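Long-range contact in uncharacterized protein (Pediococcus pentosaceus, PDB 3QKB), which is of unknown function but belongs to the DUF74 family, forms a five-chain assembly and may bind heavy metal ions: residues I50-A63 and T86-V100. Residues are numbered along the deposited sequence; the frame is centred on the assembly and turned at random. Where two conformers were deposited one is given.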
loop_
_atom_site.group_PDB
_atom_site.type_symbol
_atom_site.label_atom_id
_atom_site.label_comp_id
_atom_site.label_asym_id
_atom_site.label_seq_id
_atom_site.Cartn_x
_atom_site.Cartn_y
_atom_site.Cartn_z
ATOM N N ILE A 50 -8.862 -23.269 5.606
ATOM C CA ILE A 50 -8.188 -22.523 4.525
ATOM C C ILE A 50 -9.087 -21.474 3.840
ATOM O O ILE A 50 -8.591 -20.673 3.051
ATOM C CB ILE A 50 -7.547 -23.458 3.444
ATOM C CG1 ILE A 50 -8.604 -24.199 2.606
ATOM C CG2 ILE A 50 -6.573 -24.434 4.104
ATOM C CD1 ILE A 50 -8.005 -25.061 1.542
ATOM N N ASP A 51 -10.401 -21.529 4.100
ATOM C CA ASP A 51 -11.355 -20.484 3.676
ATOM C C ASP A 51 -11.614 -19.370 4.716
ATOM O O ASP A 51 -12.341 -18.437 4.419
ATOM C CB ASP A 51 -12.688 -21.125 3.234
ATOM C CG ASP A 51 -13.397 -21.852 4.351
ATOM O OD1 ASP A 51 -12.707 -22.401 5.233
ATOM O OD2 ASP A 51 -14.640 -21.905 4.328
ATOM N N LYS A 52 -10.992 -19.439 5.897
ATOM C CA LYS A 52 -11.407 -18.611 7.055
ATOM C C LYS A 52 -10.622 -17.309 7.115
ATOM O O LYS A 52 -9.859 -17.079 8.055
ATOM C CB LYS A 52 -11.214 -19.383 8.370
ATOM C CG LYS A 52 -11.951 -20.710 8.468
ATOM C CD LYS A 52 -13.466 -20.539 8.644
ATOM C CE LYS A 52 -14.138 -21.876 9.011
ATOM N NZ LYS A 52 -13.844 -23.010 8.063
ATOM N N TYR A 53 -10.813 -16.437 6.122
ATOM C CA TYR A 53 -10.043 -15.173 6.058
ATOM C C TYR A 53 -10.517 -14.137 7.077
ATOM O O TYR A 53 -9.763 -13.247 7.417
ATOM C CB TYR A 53 -9.951 -14.656 4.602
ATOM C CG TYR A 53 -9.227 -15.688 3.777
ATOM C CD1 TYR A 53 -7.839 -15.862 3.908
ATOM C CD2 TYR A 53 -9.929 -16.616 3.010
ATOM C CE1 TYR A 53 -7.165 -16.875 3.238
ATOM C CE2 TYR A 53 -9.256 -17.631 2.321
ATOM C CZ TYR A 53 -7.871 -17.745 2.445
ATOM O OH TYR A 53 -7.223 -18.754 1.788
ATOM N N ASN A 54 -11.722 -14.319 7.629
ATOM C CA ASN A 54 -12.205 -13.631 8.864
ATOM C C ASN A 54 -11.235 -13.677 10.044
ATOM O O ASN A 54 -11.287 -12.851 10.949
ATOM C CB ASN A 54 -13.564 -14.228 9.319
ATOM C CG ASN A 54 -13.497 -15.751 9.586
ATOM O OD1 ASN A 54 -13.371 -16.551 8.654
ATOM N ND2 ASN A 54 -13.587 -16.142 10.857
HETATM N N MSE A 55 -10.369 -14.689 10.055
HETATM C CA MSE A 55 -9.379 -14.829 11.108
HETATM C C MSE A 55 -8.260 -13.814 11.073
HETATM O O MSE A 55 -7.491 -13.742 12.036
HETATM C CB MSE A 55 -8.790 -16.239 11.102
HETATM C CG MSE A 55 -9.790 -17.294 11.603
HETATM SE SE MSE A 55 -8.876 -18.923 11.811
HETATM C CE MSE A 55 -8.736 -18.962 13.755
ATOM N N PHE A 56 -8.146 -13.042 9.978
ATOM C CA PHE A 56 -7.318 -11.832 9.972
ATOM C C PHE A 56 -7.736 -10.805 11.027
ATOM O O PHE A 56 -6.906 -10.022 11.460
ATOM C CB PHE A 56 -7.327 -11.133 8.593
ATOM C CG PHE A 56 -6.254 -11.597 7.658
ATOM C CD1 PHE A 56 -4.992 -11.066 7.741
ATOM C CD2 PHE A 56 -6.512 -12.555 6.674
ATOM C CE1 PHE A 56 -3.988 -11.478 6.863
ATOM C CE2 PHE A 56 -5.526 -12.975 5.791
ATOM C CZ PHE A 56 -4.267 -12.447 5.879
ATOM N N ASP A 57 -9.013 -10.776 11.399
ATOM C CA ASP A 57 -9.516 -9.797 12.377
ATOM C C ASP A 57 -8.651 -9.744 13.649
ATOM O O ASP A 57 -8.158 -8.672 14.031
ATOM C CB ASP A 57 -10.986 -10.108 12.744
ATOM C CG ASP A 57 -11.994 -9.786 11.583
ATOM O OD1 ASP A 57 -11.598 -9.239 10.485
ATOM O OD2 ASP A 57 -13.195 -10.094 11.797
ATOM N N GLN A 58 -8.420 -10.923 14.228
ATOM C CA GLN A 58 -7.518 -11.118 15.387
ATOM C C GLN A 58 -6.176 -10.455 15.209
ATOM O O GLN A 58 -5.643 -9.849 16.139
ATOM C CB GLN A 58 -7.179 -12.600 15.597
ATOM C CG GLN A 58 -8.296 -13.562 15.774
ATOM C CD GLN A 58 -7.822 -14.966 15.555
ATOM O OE1 GLN A 58 -8.467 -15.754 14.846
ATOM N NE2 GLN A 58 -6.663 -15.292 16.133
ATOM N N LEU A 59 -5.591 -10.688 14.035
ATOM C CA LEU A 59 -4.216 -10.335 13.763
ATOM C C LEU A 59 -4.053 -8.823 13.675
ATOM O O LEU A 59 -3.069 -8.282 14.163
ATOM C CB LEU A 59 -3.733 -11.019 12.473
ATOM C CG LEU A 59 -3.648 -12.548 12.471
ATOM C CD1 LEU A 59 -3.297 -13.026 11.095
ATOM C CD2 LEU A 59 -2.629 -13.063 13.472
ATOM N N PHE A 60 -5.023 -8.144 13.070
ATOM C CA PHE A 60 -5.030 -6.683 13.072
ATOM C C PHE A 60 -5.073 -6.132 14.503
ATOM O O PHE A 60 -4.321 -5.215 14.815
ATOM C CB PHE A 60 -6.214 -6.114 12.279
ATOM C CG PHE A 60 -6.111 -6.307 10.792
ATOM C CD1 PHE A 60 -5.101 -5.692 10.067
ATOM C CD2 PHE A 60 -7.049 -7.086 10.105
ATOM C CE1 PHE A 60 -4.995 -5.873 8.677
ATOM C CE2 PHE A 60 -6.956 -7.262 8.721
ATOM C CZ PHE A 60 -5.927 -6.649 8.007
ATOM N N ASP A 61 -5.947 -6.692 15.355
ATOM C CA ASP A 61 -6.024 -6.290 16.774
ATOM C C ASP A 61 -4.703 -6.487 17.482
ATOM O O ASP A 61 -4.238 -5.585 18.185
ATOM C CB ASP A 61 -7.112 -7.072 17.536
ATOM C CG ASP A 61 -8.470 -6.358 17.552
ATOM O OD1 ASP A 61 -8.768 -5.559 16.627
ATOM O OD2 ASP A 61 -9.259 -6.621 18.499
ATOM N N GLU A 62 -4.102 -7.666 17.282
ATOM C CA GLU A 62 -2.811 -8.011 17.897
ATOM C C GLU A 62 -1.713 -7.073 17.417
ATOM O O GLU A 62 -0.934 -6.589 18.217
ATOM C CB GLU A 62 -2.429 -9.477 17.602
ATOM C CG GLU A 62 -1.234 -10.050 18.454
ATOM C CD GLU A 62 -0.752 -11.442 17.958
ATOM O OE1 GLU A 62 -1.592 -12.381 17.941
ATOM O OE2 GLU A 62 0.452 -11.584 17.580
ATOM N N ALA A 63 -1.685 -6.795 16.114
ATOM C CA ALA A 63 -0.713 -5.856 15.535
ATOM C C ALA A 63 -0.834 -4.466 16.153
ATOM O O ALA A 63 0.161 -3.901 16.560
ATOM C CB ALA A 63 -0.872 -5.789 14.040
ATOM N N THR A 86 -0.545 -7.172 4.440
ATOM C CA THR A 86 -1.050 -8.519 4.696
ATOM C C THR A 86 -0.455 -9.518 3.708
ATOM O O THR A 86 -0.209 -9.180 2.546
ATOM C CB THR A 86 -2.589 -8.566 4.597
ATOM O OG1 THR A 86 -3.028 -7.824 3.452
ATOM C CG2 THR A 86 -3.217 -7.980 5.817
ATOM N N GLU A 87 -0.216 -10.749 4.177
ATOM C CA GLU A 87 0.111 -11.896 3.285
ATOM C C GLU A 87 -0.640 -13.146 3.675
ATOM O O GLU A 87 -0.923 -13.359 4.870
ATOM C CB GLU A 87 1.604 -12.230 3.322
ATOM C CG GLU A 87 2.542 -11.140 2.775
ATOM C CD GLU A 87 3.079 -10.216 3.841
ATOM O OE1 GLU A 87 3.564 -10.709 4.887
ATOM O OE2 GLU A 87 3.047 -9.000 3.623
ATOM N N VAL A 88 -0.974 -13.964 2.673
ATOM C CA VAL A 88 -1.461 -15.316 2.882
ATOM C C VAL A 88 -0.400 -16.249 2.365
ATOM O O VAL A 88 -0.201 -16.357 1.157
ATOM C CB VAL A 88 -2.794 -15.565 2.174
ATOM C CG1 VAL A 88 -3.287 -17.025 2.396
ATOM C CG2 VAL A 88 -3.814 -14.576 2.671
ATOM N N VAL A 89 0.298 -16.906 3.297
ATOM C CA VAL A 89 1.462 -17.723 2.984
ATOM C C VAL A 89 1.031 -19.169 2.771
ATOM O O VAL A 89 0.313 -19.728 3.598
ATOM C CB VAL A 89 2.532 -17.656 4.095
ATOM C CG1 VAL A 89 3.685 -18.501 3.724
ATOM C CG2 VAL A 89 2.988 -16.209 4.330
ATOM N N GLU A 90 1.458 -19.749 1.645
ATOM C CA GLU A 90 1.048 -21.086 1.242
ATOM C C GLU A 90 2.176 -22.069 1.576
ATOM O O GLU A 90 3.336 -21.707 1.465
ATOM C CB GLU A 90 0.705 -21.127 -0.253
ATOM C CG GLU A 90 -0.587 -20.357 -0.627
ATOM C CD GLU A 90 -0.606 -19.804 -2.086
ATOM O OE1 GLU A 90 0.038 -20.410 -2.986
ATOM O OE2 GLU A 90 -1.271 -18.747 -2.321
ATOM N N VAL A 91 1.833 -23.268 2.036
ATOM C CA VAL A 91 2.773 -24.363 2.211
ATOM C C VAL A 91 2.210 -25.597 1.512
ATOM O O VAL A 91 1.086 -26.003 1.797
ATOM C CB VAL A 91 2.953 -24.680 3.692
ATOM C CG1 VAL A 91 3.834 -25.948 3.902
ATOM C CG2 VAL A 91 3.521 -23.452 4.401
ATOM N N ASN A 92 2.999 -26.171 0.600
ATOM C CA ASN A 92 2.591 -27.318 -0.253
ATOM C C ASN A 92 1.247 -27.133 -0.948
ATOM O O ASN A 92 0.410 -28.014 -0.949
ATOM C CB ASN A 92 2.609 -28.647 0.547
ATOM C CG ASN A 92 3.971 -28.936 1.179
ATOM O OD1 ASN A 92 5.019 -28.661 0.579
ATOM N ND2 ASN A 92 3.964 -29.501 2.386
ATOM N N GLY A 93 1.053 -25.962 -1.520
ATOM C CA GLY A 93 -0.154 -25.666 -2.283
ATOM C C GLY A 93 -1.435 -25.511 -1.488
ATOM O O GLY A 93 -2.511 -25.778 -2.021
ATOM N N ALA A 94 -1.328 -25.098 -0.224
ATOM C CA ALA A 94 -2.486 -24.718 0.571
ATOM C C ALA A 94 -2.093 -23.522 1.414
ATOM O O ALA A 94 -0.946 -23.442 1.839
ATOM C CB ALA A 94 -2.909 -25.838 1.450
ATOM N N PRO A 95 -3.035 -22.594 1.671
ATOM C CA PRO A 95 -2.813 -21.533 2.640
ATOM C C PRO A 95 -2.551 -22.109 4.000
ATOM O O PRO A 95 -3.309 -22.981 4.440
ATOM C CB PRO A 95 -4.141 -20.791 2.663
ATOM C CG PRO A 95 -4.829 -21.194 1.481
ATOM C CD PRO A 95 -4.351 -22.480 1.042
ATOM N N LYS A 96 -1.453 -21.688 4.628
ATOM C CA LYS A 96 -1.041 -22.212 5.957
ATOM C C LYS A 96 -0.851 -21.118 6.999
ATOM O O LYS A 96 -1.140 -21.370 8.150
ATOM C CB LYS A 96 0.236 -23.038 5.843
ATOM C CG LYS A 96 0.580 -23.907 7.049
ATOM C CD LYS A 96 -0.298 -25.181 7.090
ATOM C CE LYS A 96 -0.156 -25.984 8.402
ATOM N NZ LYS A 96 -1.373 -26.816 8.619
ATOM N N PHE A 97 -0.340 -19.932 6.622
ATOM C CA PHE A 97 -0.202 -18.813 7.568
ATOM C C PHE A 97 -0.856 -17.541 7.052
ATOM O O PHE A 97 -0.744 -17.209 5.865
ATOM C CB PHE A 97 1.252 -18.513 7.868
ATOM C CG PHE A 97 2.024 -19.686 8.308
ATOM C CD1 PHE A 97 2.047 -20.050 9.638
ATOM C CD2 PHE A 97 2.738 -20.447 7.390
ATOM C CE1 PHE A 97 2.772 -21.163 10.051
ATOM C CE2 PHE A 97 3.468 -21.563 7.800
ATOM C CZ PHE A 97 3.477 -21.927 9.125
ATOM N N LEU A 98 -1.542 -16.840 7.962
ATOM C CA LEU A 98 -2.031 -15.496 7.745
ATOM C C LEU A 98 -1.106 -14.561 8.527
ATOM O O LEU A 98 -0.851 -14.777 9.678
ATOM C CB LEU A 98 -3.480 -15.370 8.230
ATOM C CG LEU A 98 -4.519 -16.335 7.623
ATOM C CD1 LEU A 98 -5.950 -15.989 8.092
ATOM C CD2 LEU A 98 -4.435 -16.360 6.084
ATOM N N VAL A 99 -0.594 -13.539 7.864
ATOM C CA VAL A 99 0.384 -12.621 8.432
ATOM C C VAL A 99 -0.103 -11.179 8.221
ATOM O O VAL A 99 -0.493 -10.825 7.105
ATOM C CB VAL A 99 1.745 -12.793 7.723
ATOM C CG1 VAL A 99 2.829 -11.798 8.294
ATOM C CG2 VAL A 99 2.181 -14.264 7.790
ATOM N N VAL A 100 -0.123 -10.391 9.299
ATOM C CA VAL A 100 -0.308 -8.936 9.237
ATOM C C VAL A 100 0.979 -8.240 9.685
ATOM O O VAL A 100 1.605 -8.670 10.666
ATOM C CB VAL A 100 -1.463 -8.474 10.153
ATOM C CG1 VAL A 100 -1.436 -6.940 10.329
ATOM C CG2 VAL A 100 -2.780 -8.919 9.587
#
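The ring of F56 drops from near the N-terminal end of the helix that runs on to residue 73 into a hollow of the β-hairpin 86-100, walled by T86, V88, L98 and V100. L98 CB lies over one face of this ring, 4.1 Å from its centroid, a CH-pi contact, and the leucine's methyls continue on that same side, CD2 coming to 3.6 Å from F56 CE2. Round the rim, V88 CG2, V100 CG2 and V99 O sit close to the ring plane, wedging the phenyl between side chains and strand backbone. Replacing F56 by alanine would probably leave a gap between L98, V88 and V100, and take from both strands the ring they share.

V100 is the answering bump. With CG1 anti to the backbone N (chi1 167°), CG2 is aimed into the notch between F56, L59 and F60, 3.6 Å from F56 CD1 and over the F60 face, and CG1 at A63 CB, 3.9 Å away. L59 reaches across L98 at about a right angle, its CD1 3.7 Å from L98 CB. T86 CG2 fills the remaining angle between the two phenylalanine rings, 3.7 Å from F60 CZ.

Ahead of the helix, Y53 lays its CE1 edge against V88 CG1, and I50 rests on the ring of P95, with I50 CB 4.0 Å from P95 CG. No hydrogen bond crosses; shape and apolar packing join the segments. The helix, packed on one face of the sheet in a five-copy β/α-propeller, runs at 35° to strand 94-100, which pairs on one side with 86-91 and on the other with 31-44, where S41 OG bonds to L59 O. A second subunit packs against both segments, its H101 ring meeting F56 and its F97 ring Y53, while a third packs on V89 and F97 of the hairpin.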